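Local coordinates for yersinopine synthase (Yersinia pestis, PDB 6C4M), which catalyses the NADPH-dependent reductive condensation of pyruvate with an amino-acid-derived intermediate, the last step in making the metallophore yersinopine, at residues Ile319-Leu322 against Arg323-Asp327; Ser335-Ser338 against Arg339-Asp343. All blocks are in the same frame, centred on the assembly; numbering follows the deposited sequence.

Both contacts are helix starts, and together they illustrate how one device, a polar N-cap side chain accepting from a backbone N-H three residues on, adapts to its surroundings. Interaction 1 opens helix 321-329 in a largely buried setting, with an asparagine amide as the cap and apolar side chains of that helix packed on helix 255-264. Interaction 2 opens the next helix, 339-344, farther from the centre of the chain and only partly buried, with a serine hydroxyl as the cap, exposed arginines and the second subunit nearby. The two helices are tied directly by the Asp327-Arg339 salt bridge and by a probable hydrogen bond from Asn320 ND2 to Ile342 O.

Interaction 1: Ile319-Leu322 against Arg323-Asp327; sequences INLL and RFLND
A chi1 of 178° in Asn320 sets CG opposite the backbone N and beside the carbonyl carbon, bringing the amide to Arg323 in the first turn of helix 321-329 and making an N-cap. Its OD1 accepts from Arg323 N at 3.0 Å in a nearly straight bond, although the donor stands above the amide's carbonyl plane. The same amide lies against the arginine's first methylene, Asn320 CG being 3.4 Å from Arg323 CB. Its other end is also engaged, since ND2 probably donates to the following helix.

The backbone of Asn320 adds to the grip: its O receives Phe324 N at 2.9 Å, and its N donates to a water. That water also accepts from Arg323 NH2 at 2.8 Å and sits at the edge of the guanidinium, in its plane. NH2 forms a salt bridge with Asp328 as well.

The next backbone bond runs from Leu325 N to Leu321 O. Among the apolar side chains, Leu321 CD1 lies 3.8 Å from Leu325 CG; Leu321 rests on Tyr258 of helix 255-264, and Leu325 reaches both that helix and helix 350-364. The side chain of Leu325 comes within about 10 Å of that of His260, the inferred proton donor/acceptor. Ile319, which precedes the cap residue, swings its CG1 branch between the backbone N and the carbonyl carbon (chi1 74°), which leaves Ile319 CD1 4.0 Å from Phe324 CD2.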
loop_
_atom_site.group_PDB
_atom_site.type_symbol
_atom_site.label_atom_id
_atom_site.label_comp_id
_atom_site.label_asym_id
_atom_site.label_seq_id
_atom_site.Cartn_x
_atom_site.Cartn_y
_atom_site.Cartn_z
ATOM N N ILE A 319 -13.923 -7.589 -20.960
ATOM C CA ILE A 319 -12.519 -7.187 -21.004
ATOM C C ILE A 319 -11.709 -7.964 -19.962
ATOM O O ILE A 319 -12.283 -8.630 -19.096
ATOM C CB ILE A 319 -12.372 -5.673 -20.768
ATOM C CG1 ILE A 319 -12.605 -5.306 -19.299
ATOM C CG2 ILE A 319 -13.342 -4.903 -21.674
ATOM C CD1 ILE A 319 -12.374 -3.827 -18.999
ATOM N N ASN A 320 -10.381 -7.904 -20.083
ATOM C CA ASN A 320 -9.435 -8.240 -19.016
ATOM C C ASN A 320 -9.190 -6.970 -18.211
ATOM O O ASN A 320 -8.438 -6.086 -18.639
ATOM C CB ASN A 320 -8.140 -8.769 -19.622
ATOM C CG ASN A 320 -7.077 -9.110 -18.552
ATOM O OD1 ASN A 320 -7.121 -8.595 -17.439
ATOM N ND2 ASN A 320 -6.100 -9.944 -18.923
ATOM N N LEU A 321 -9.831 -6.872 -17.041
ATOM C CA LEU A 321 -9.783 -5.630 -16.275
ATOM C C LEU A 321 -8.355 -5.234 -15.929
ATOM O O LEU A 321 -7.952 -4.082 -16.122
ATOM C CB LEU A 321 -10.628 -5.762 -15.011
ATOM C CG LEU A 321 -10.543 -4.562 -14.068
ATOM C CD1 LEU A 321 -11.017 -3.271 -14.734
ATOM C CD2 LEU A 321 -11.337 -4.856 -12.802
ATOM N N LEU A 322 -7.564 -6.174 -15.418
ATOM C CA LEU A 322 -6.238 -5.804 -14.942
ATOM C C LEU A 322 -5.315 -5.426 -16.113
ATOM O O LEU A 322 -4.596 -4.417 -16.047
ATOM C CB LEU A 322 -5.659 -6.949 -14.084
ATOM C CG LEU A 322 -4.315 -6.649 -13.428
ATOM C CD1 LEU A 322 -4.344 -5.387 -12.543
ATOM C CD2 LEU A 322 -3.753 -7.859 -12.644
ATOM N N ARG A 323 -5.380 -6.172 -17.225
ATOM C CA ARG A 323 -4.631 -5.775 -18.426
ATOM C C ARG A 323 -5.045 -4.386 -18.904
ATOM O O ARG A 323 -4.187 -3.565 -19.256
ATOM C CB ARG A 323 -4.824 -6.793 -19.562
ATOM C CG ARG A 323 -3.961 -6.517 -20.857
ATOM C CD ARG A 323 -4.653 -6.980 -22.160
ATOM N NE ARG A 323 -5.914 -6.272 -22.257
ATOM C CZ ARG A 323 -6.034 -4.985 -22.559
ATOM N NH1 ARG A 323 -4.966 -4.254 -22.885
ATOM N NH2 ARG A 323 -7.243 -4.442 -22.554
ATOM N N PHE A 324 -6.352 -4.115 -18.932
ATOM C CA PHE A 324 -6.848 -2.797 -19.338
ATOM C C PHE A 324 -6.306 -1.707 -18.420
ATOM O O PHE A 324 -5.785 -0.689 -18.887
ATOM C CB PHE A 324 -8.382 -2.807 -19.331
ATOM C CG PHE A 324 -9.021 -1.462 -19.596
ATOM C CD1 PHE A 324 -8.928 -0.861 -20.854
ATOM C CD2 PHE A 324 -9.764 -0.823 -18.607
ATOM C CE1 PHE A 324 -9.535 0.372 -21.109
ATOM C CE2 PHE A 324 -10.381 0.404 -18.858
ATOM C CZ PHE A 324 -10.275 0.993 -20.113
ATOM N N LEU A 325 -6.446 -1.888 -17.104
ATOM C CA LEU A 325 -5.946 -0.879 -16.172
ATOM C C LEU A 325 -4.457 -0.641 -16.350
ATOM O O LEU A 325 -3.994 0.506 -16.352
ATOM C CB LEU A 325 -6.204 -1.301 -14.735
ATOM C CG LEU A 325 -7.652 -1.469 -14.319
ATOM C CD1 LEU A 325 -7.739 -2.073 -12.889
ATOM C CD2 LEU A 325 -8.383 -0.136 -14.365
ATOM N N ASN A 326 -3.680 -1.716 -16.432
ATOM C CA ASN A 326 -2.235 -1.550 -16.460
ATOM C C ASN A 326 -1.776 -1.110 -17.845
ATOM O O ASN A 326 -1.061 -0.111 -17.978
ATOM C CB ASN A 326 -1.544 -2.853 -16.065
ATOM C CG ASN A 326 -0.063 -2.677 -15.787
ATOM O OD1 ASN A 326 0.344 -2.310 -14.689
ATOM N ND2 ASN A 326 0.759 -2.939 -16.803
ATOM N N ASP A 327 -2.195 -1.839 -18.883
ATOM C CA ASP A 327 -1.586 -1.674 -20.204
ATOM C C ASP A 327 -2.265 -0.592 -21.036
ATOM O O ASP A 327 -1.626 -0.027 -21.921
ATOM C CB ASP A 327 -1.599 -3.000 -20.981
ATOM C CG ASP A 327 -0.671 -4.050 -20.400
ATOM O OD1 ASP A 327 0.004 -3.799 -19.358
ATOM O OD2 ASP A 327 -0.628 -5.155 -20.996
HETATM O O HOH W 1 -9.088 -6.550 -22.204
#

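Interaction 2: Ser335-Ser338 against Arg339-Asp343; sequences SMVS and RRWID
Arg339, the first residue of helix 339-344, follows the N-cap residue Ser338, whose OG and O receive the N-H groups of Trp341 and Ile342. Its chain is bent at the second and third torsions, and Ile342 CD1 lies over one face of the guanidinium, toward the rim. The charge is paired chiefly with Asp327 of the preceding helix; the bridge from Arg339 NH2 to Asp343 OD1 is long.

Arg340 passes the cap with CB 3.7 Å from Ser338 OG, while its guanidinium turns to Glu352 and Glu344. A water bound to Ser338 OG at 2.7 Å joins it only weakly, through NH1.

Trp341 supplies the capped N-H. Ser338 OG stands between the backbone N and the carbonyl carbon of its own residue (chi1 65°), which turns the hydroxyl toward the helix to accept from Trp341 N at 2.9 Å. The indole runs back along the incoming chain, with CZ3 3.8 Å from Met336 O. Its NE1 donates to Glu352, and Pro294 of the second subunit packs against the Trp341 side chain.

Ile342 closes the turn, its N donating to Ser338 O at 3.2 Å. Its CG1 meets Val337 CG1 at 3.8 Å, the two side chains crossing at about a right angle.

The serine thus holds the helix start through both its oxygens, OG on Trp341 N and O on Ile342 N. One ordered water, over one face of the Trp341 ring, also meets OG, so the hydroxyl has a polar partner besides Trp341 N.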
loop_
_atom_site.group_PDB
_atom_site.type_symbol
_atom_site.label_atom_id
_atom_site.label_comp_id
_atom_site.label_asym_id
_atom_site.label_seq_id
_atom_site.Cartn_x
_atom_site.Cartn_y
_atom_site.Cartn_z
ATOM N N SER A 335 7.437 -5.875 -10.608
ATOM C CA SER A 335 7.766 -6.374 -9.273
ATOM C C SER A 335 6.579 -6.295 -8.315
ATOM O O SER A 335 6.547 -7.032 -7.325
ATOM C CB SER A 335 8.918 -5.561 -8.697
ATOM O OG SER A 335 8.506 -4.206 -8.610
ATOM N N MET A 336 5.624 -5.393 -8.575
ATOM C CA MET A 336 4.363 -5.331 -7.850
ATOM C C MET A 336 3.309 -6.203 -8.525
ATOM O O MET A 336 2.845 -7.183 -7.944
ATOM C CB MET A 336 3.905 -3.876 -7.747
ATOM C CG MET A 336 4.894 -3.005 -7.019
ATOM S SD MET A 336 5.048 -3.526 -5.229
ATOM C CE MET A 336 3.570 -2.792 -4.606
ATOM N N VAL A 337 2.968 -5.911 -9.776
ATOM C CA VAL A 337 1.963 -6.695 -10.487
ATOM C C VAL A 337 2.638 -7.437 -11.631
ATOM O O VAL A 337 3.000 -6.828 -12.644
ATOM C CB VAL A 337 0.817 -5.814 -11.012
ATOM C CG1 VAL A 337 -0.177 -6.661 -11.793
ATOM C CG2 VAL A 337 0.131 -5.093 -9.834
ATOM N N SER A 338 2.701 -8.761 -11.527
ATOM C CA SER A 338 3.457 -9.530 -12.493
ATOM C C SER A 338 2.747 -9.545 -13.854
ATOM O O SER A 338 1.537 -9.304 -13.969
ATOM C CB SER A 338 3.648 -10.959 -11.986
ATOM O OG SER A 338 2.378 -11.583 -11.920
ATOM N N ARG A 339 3.512 -9.846 -14.907
ATOM C CA ARG A 339 2.876 -10.044 -16.208
ATOM C C ARG A 339 1.977 -11.260 -16.164
ATOM O O ARG A 339 0.947 -11.298 -16.838
ATOM C CB ARG A 339 3.915 -10.218 -17.338
ATOM C CG ARG A 339 4.757 -8.993 -17.644
ATOM C CD ARG A 339 3.909 -7.769 -17.870
ATOM N NE ARG A 339 2.839 -7.993 -18.851
ATOM C CZ ARG A 339 2.035 -7.038 -19.299
ATOM N NH1 ARG A 339 2.205 -5.781 -18.907
ATOM N NH2 ARG A 339 1.067 -7.341 -20.148
ATOM N N ARG A 340 2.344 -12.271 -15.382
ATOM C CA ARG A 340 1.439 -13.399 -15.217
ATOM C C ARG A 340 0.091 -12.944 -14.655
ATOM O O ARG A 340 -0.966 -13.411 -15.102
ATOM C CB ARG A 340 2.059 -14.450 -14.306
ATOM C CG ARG A 340 1.268 -15.763 -14.255
ATOM C CD ARG A 340 1.545 -16.539 -12.962
ATOM N NE ARG A 340 0.283 -17.026 -12.392
ATOM C CZ ARG A 340 -0.189 -16.745 -11.187
ATOM N NH1 ARG A 340 0.483 -15.989 -10.325
ATOM N NH2 ARG A 340 -1.354 -17.262 -10.830
ATOM N N TRP A 341 0.102 -12.065 -13.647
ATOM C CA TRP A 341 -1.165 -11.629 -13.058
ATOM C C TRP A 341 -2.022 -10.892 -14.101
ATOM O O TRP A 341 -3.243 -11.066 -14.164
ATOM C CB TRP A 341 -0.896 -10.753 -11.824
ATOM C CG TRP A 341 -0.902 -11.515 -10.479
ATOM C CD1 TRP A 341 -1.183 -12.842 -10.275
ATOM C CD2 TRP A 341 -0.616 -10.968 -9.182
ATOM N NE1 TRP A 341 -1.103 -13.143 -8.938
ATOM C CE2 TRP A 341 -0.760 -12.008 -8.250
ATOM C CE3 TRP A 341 -0.271 -9.692 -8.724
ATOM C CZ2 TRP A 341 -0.556 -11.814 -6.884
ATOM C CZ3 TRP A 341 -0.091 -9.498 -7.388
ATOM C CH2 TRP A 341 -0.232 -10.551 -6.470
ATOM N N ILE A 342 -1.376 -10.096 -14.942
ATOM C CA ILE A 342 -2.079 -9.327 -15.963
ATOM C C ILE A 342 -2.675 -10.252 -17.016
ATOM O O ILE A 342 -3.870 -10.174 -17.331
ATOM C CB ILE A 342 -1.111 -8.302 -16.567
ATOM C CG1 ILE A 342 -0.882 -7.191 -15.539
ATOM C CG2 ILE A 342 -1.632 -7.747 -17.924
ATOM C CD1 ILE A 342 0.364 -6.353 -15.792
ATOM N N ASP A 343 -1.852 -11.148 -17.566
ATOM C CA ASP A 343 -2.290 -11.960 -18.704
ATOM C C ASP A 343 -3.334 -12.973 -18.288
ATOM O O ASP A 343 -4.202 -13.333 -19.082
ATOM C CB ASP A 343 -1.118 -12.736 -19.347
ATOM C CG ASP A 343 -0.036 -11.841 -19.904
ATOM O OD1 ASP A 343 -0.356 -10.685 -20.242
ATOM O OD2 ASP A 343 1.131 -12.311 -19.994
HETATM O O HOH W 2 2.891 -13.699 -10.392
#